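Local coordinates for protein halogenase (PDB 3E1T) that binds FAD and, as a flavin-dependent halogenase, probably chlorinates a precursor of the myxobacterial natural product chondrochloren, at residues Arg131-Asp136 / Arg171-Gln176. Residues are numbered along the deposited sequence; the frame is centred on the assembly and turned at random.
Sequences RHEVID and RTRVSQ. With FAD (flavin-adenine dinucleotide), chain C.
R173 reaches from its loop across the edge of the FAD adenine to E133 on the facing strand, and its side chain makes the largest single contribution. From CB, which points toward the strand, the chain starts with CG between the backbone N and the carbonyl carbon (chi1 62°). CG and CD then pass the adenine amino group and the V134 carbonyl, with CD 3.4 Å from V134 O. A bend at chi3 follows; NE donates to a water, 2.6 Å from its oxygen, and that water donates to I135 O. At the tip, NH1 forms a salt bridge with E133 OE2 at 2.7 Å, the carboxylate and guanidinium planes standing 85° apart, while CD1 of I135 lies over one guanidinium face, toward its rim. A long arginine suits this span, its methylenes beside the adenine and its charge beyond. E133 matches it with an extended chain whose CG lies 3.7 Å from FAD N6A; an alanine here would probably leave R173 NH1 without its carboxylate and the guanidinium freer to turn. V134 reads that edge through its backbone: its N donates to N1A and its O accepts from N6A, both at 3.0 Å, and its branched side chain meets V174 through the CG1 methyls. The strand, 133-140, is an outer one of a four-stranded mixed sheet, paired with 143-150, whereas R173 belongs to the loop following strand 163-166 of the parallel sheet, consistent with a Rossmann-type core; the adenine lies between edge strand and loop, and V134 also touches L36 of strand 33-36.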
loop_
_atom_site.group_PDB
_atom_site.type_symbol
_atom_site.label_atom_id
_atom_site.label_comp_id
_atom_site.label_asym_id
_atom_site.label_seq_id
_atom_site.Cartn_x
_atom_site.Cartn_y
_atom_site.Cartn_z
ATOM N N ARG A 131 0.844 -22.485 6.952
ATOM C CA ARG A 131 0.591 -23.592 6.010
ATOM C C ARG A 131 -0.895 -23.933 5.806
ATOM O O ARG A 131 -1.237 -25.049 5.384
ATOM C CB ARG A 131 1.390 -24.857 6.388
ATOM C CG ARG A 131 2.910 -24.753 6.222
ATOM C CD ARG A 131 3.323 -24.021 4.940
ATOM N NE ARG A 131 2.875 -24.692 3.719
ATOM C CZ ARG A 131 3.677 -25.325 2.868
ATOM N NH1 ARG A 131 4.988 -25.380 3.091
ATOM N NH2 ARG A 131 3.166 -25.903 1.785
ATOM N N HIS A 132 -1.764 -22.964 6.097
ATOM C CA HIS A 132 -3.208 -23.125 5.984
ATOM C C HIS A 132 -3.775 -22.176 4.923
ATOM O O HIS A 132 -3.790 -20.948 5.118
ATOM C CB HIS A 132 -3.878 -22.857 7.336
ATOM C CG HIS A 132 -3.687 -23.947 8.355
ATOM N ND1 HIS A 132 -4.726 -24.435 9.122
ATOM C CD2 HIS A 132 -2.582 -24.628 8.747
ATOM C CE1 HIS A 132 -4.270 -25.368 9.939
ATOM N NE2 HIS A 132 -2.971 -25.505 9.731
ATOM N N GLU A 133 -4.242 -22.742 3.809
ATOM C CA GLU A 133 -4.807 -21.956 2.707
ATOM C C GLU A 133 -6.336 -21.952 2.696
ATOM O O GLU A 133 -6.962 -22.997 2.527
ATOM C CB GLU A 133 -4.271 -22.450 1.360
ATOM C CG GLU A 133 -4.843 -21.714 0.155
ATOM C CD GLU A 133 -4.241 -22.146 -1.174
ATOM O OE1 GLU A 133 -3.674 -23.260 -1.266
ATOM O OE2 GLU A 133 -4.352 -21.365 -2.142
ATOM N N VAL A 134 -6.928 -20.767 2.859
ATOM C CA VAL A 134 -8.380 -20.595 2.734
ATOM C C VAL A 134 -8.806 -20.754 1.273
ATOM O O VAL A 134 -8.170 -20.222 0.361
ATOM C CB VAL A 134 -8.863 -19.249 3.318
ATOM C CG1 VAL A 134 -10.362 -19.035 3.071
ATOM C CG2 VAL A 134 -8.582 -19.196 4.803
ATOM N N ILE A 135 -9.876 -21.520 1.073
ATOM C CA ILE A 135 -10.344 -21.925 -0.243
ATOM C C ILE A 135 -11.625 -21.182 -0.590
ATOM O O ILE A 135 -11.829 -20.745 -1.728
ATOM C CB ILE A 135 -10.603 -23.467 -0.283
ATOM C CG1 ILE A 135 -9.359 -24.245 0.169
ATOM C CG2 ILE A 135 -11.029 -23.928 -1.675
ATOM C CD1 ILE A 135 -8.142 -24.058 -0.739
ATOM N N ASP A 136 -12.493 -21.046 0.406
ATOM C CA ASP A 136 -13.793 -20.421 0.219
ATOM C C ASP A 136 -14.230 -19.811 1.521
ATOM O O ASP A 136 -13.899 -20.328 2.585
ATOM C CB ASP A 136 -14.840 -21.472 -0.188
ATOM C CG ASP A 136 -14.477 -22.201 -1.461
ATOM O OD1 ASP A 136 -14.615 -21.597 -2.548
ATOM O OD2 ASP A 136 -14.063 -23.378 -1.373
ATOM N N ARG A 171 -3.528 -11.195 -4.306
ATOM C CA ARG A 171 -3.928 -12.458 -4.919
ATOM C C ARG A 171 -5.122 -13.105 -4.212
ATOM O O ARG A 171 -5.315 -14.312 -4.328
ATOM C CB ARG A 171 -2.750 -13.444 -4.969
ATOM C CG ARG A 171 -1.531 -12.958 -5.752
ATOM C CD ARG A 171 -1.696 -13.107 -7.260
ATOM N NE ARG A 171 -1.457 -14.481 -7.708
ATOM C CZ ARG A 171 -1.647 -14.919 -8.951
ATOM N NH1 ARG A 171 -2.089 -14.097 -9.900
ATOM N NH2 ARG A 171 -1.397 -16.189 -9.246
ATOM N N THR A 172 -5.910 -12.325 -3.472
ATOM C CA THR A 172 -7.096 -12.863 -2.802
ATOM C C THR A 172 -7.961 -13.674 -3.759
ATOM O O THR A 172 -8.165 -13.289 -4.926
ATOM C CB THR A 172 -7.971 -11.766 -2.158
ATOM O OG1 THR A 172 -9.233 -12.338 -1.786
ATOM C CG2 THR A 172 -8.228 -10.604 -3.132
ATOM N N ARG A 173 -8.453 -14.807 -3.265
ATOM C CA ARG A 173 -9.353 -15.650 -4.043
ATOM C C ARG A 173 -10.796 -15.558 -3.534
ATOM O O ARG A 173 -11.675 -16.250 -4.041
ATOM C CB ARG A 173 -8.837 -17.111 -4.103
ATOM C CG ARG A 173 -8.727 -17.846 -2.749
ATOM C CD ARG A 173 -7.803 -19.088 -2.827
ATOM N NE ARG A 173 -8.413 -20.226 -3.515
ATOM C CZ ARG A 173 -7.741 -21.284 -3.972
ATOM N NH1 ARG A 173 -6.421 -21.365 -3.828
ATOM N NH2 ARG A 173 -8.391 -22.261 -4.587
ATOM N N VAL A 174 -11.040 -14.685 -2.555
ATOM C CA VAL A 174 -12.362 -14.595 -1.920
ATOM C C VAL A 174 -13.008 -13.210 -1.941
ATOM O O VAL A 174 -14.180 -13.062 -1.571
ATOM C CB VAL A 174 -12.343 -15.135 -0.433
ATOM C CG1 VAL A 174 -11.875 -16.600 -0.381
ATOM C CG2 VAL A 174 -11.485 -14.254 0.479
ATOM N N SER A 175 -12.279 -12.194 -2.398
ATOM C CA SER A 175 -12.808 -10.819 -2.332
ATOM C C SER A 175 -14.069 -10.604 -3.152
ATOM O O SER A 175 -14.867 -9.729 -2.822
ATOM C CB SER A 175 -11.748 -9.782 -2.719
ATOM O OG SER A 175 -11.459 -9.853 -4.101
ATOM N N GLN A 176 -14.265 -11.401 -4.204
ATOM C CA GLN A 176 -15.455 -11.255 -5.055
ATOM C C GLN A 176 -16.773 -11.549 -4.320
ATOM O O GLN A 176 -17.854 -11.187 -4.787
ATOM C CB GLN A 176 -15.342 -12.098 -6.331
ATOM C CG GLN A 176 -15.559 -13.586 -6.119
ATOM C CD GLN A 176 -14.372 -14.268 -5.474
ATOM O OE1 GLN A 176 -13.287 -13.686 -5.359
ATOM N NE2 GLN A 176 -14.569 -15.521 -5.048
HETATM P PA FAD C . 0.008 -8.992 1.964
HETATM O O1A FAD C . 1.248 -8.335 2.512
HETATM O O2A FAD C . 0.063 -9.340 0.517
HETATM O O5B FAD C . -0.226 -10.348 2.811
HETATM C C5B FAD C . -1.354 -11.177 2.583
HETATM C C4B FAD C . -1.078 -12.576 3.144
HETATM O O4B FAD C . -2.134 -13.462 2.833
HETATM C C3B FAD C . 0.184 -13.174 2.533
HETATM O O3B FAD C . 1.042 -13.542 3.589
HETATM C C2B FAD C . -0.282 -14.405 1.783
HETATM O O2B FAD C . 0.622 -15.457 1.969
HETATM C C1B FAD C . -1.616 -14.708 2.440
HETATM N N9A FAD C . -2.610 -15.379 1.582
HETATM C C8A FAD C . -2.869 -15.194 0.248
HETATM N N7A FAD C . -3.888 -16.016 -0.096
HETATM C C5A FAD C . -4.290 -16.709 0.996
HETATM C C6A FAD C . -5.275 -17.684 1.217
HETATM N N6A FAD C . -5.975 -18.214 0.206
HETATM N N1A FAD C . -5.430 -18.199 2.483
HETATM C C2A FAD C . -4.621 -17.801 3.516
HETATM N N3A FAD C . -3.649 -16.852 3.283
HETATM C C4A FAD C . -3.491 -16.312 2.053
HETATM N N1 FAD C . 3.915 -0.598 0.500
HETATM C C2 FAD C . 4.626 0.139 1.406
HETATM O O2 FAD C . 4.105 0.379 2.492
HETATM N N3 FAD C . 5.887 0.601 1.071
HETATM C C4 FAD C . 6.445 0.311 -0.170
HETATM O O4 FAD C . 7.577 0.702 -0.464
HETATM C C4X FAD C . 5.714 -0.426 -1.093
HETATM N N5 FAD C . 6.233 -0.735 -2.336
HETATM C C5X FAD C . 5.488 -1.479 -3.231
HETATM C C6 FAD C . 5.999 -1.790 -4.496
HETATM C C7 FAD C . 5.232 -2.544 -5.397
HETATM C C7M FAD C . 5.700 -2.677 -6.819
HETATM C C8 FAD C . 3.952 -2.986 -5.039
HETATM C C8M FAD C . 3.017 -3.620 -6.044
HETATM C C9 FAD C . 3.457 -2.682 -3.775
HETATM C C9A FAD C . 4.212 -1.929 -2.869
HETATM N N10 FAD C . 3.696 -1.648 -1.618
HETATM C C10 FAD C . 4.437 -0.892 -0.735
HETATM C "C1'" FAD C . 2.363 -2.229 -1.179
HETATM C "C2'" FAD C . 2.480 -3.413 -0.212
HETATM O "O2'" FAD C . 3.097 -4.479 -0.904
HETATM C "C3'" FAD C . 1.095 -3.868 0.273
HETATM O "O3'" FAD C . 0.225 -2.766 0.414
HETATM C "C4'" FAD C . 1.085 -4.579 1.626
HETATM O "O4'" FAD C . 1.867 -5.750 1.547
HETATM C "C5'" FAD C . -0.352 -4.951 1.991
HETATM O "O5'" FAD C . -0.346 -5.873 3.046
HETATM P P FAD C . -1.538 -6.934 3.233
HETATM O O1P FAD C . -1.543 -7.409 4.670
HETATM O O2P FAD C . -2.856 -6.312 2.893
HETATM O O3P FAD C . -1.271 -8.066 2.153
HETATM O O HOH W 1 -10.637 -20.491 -4.761
#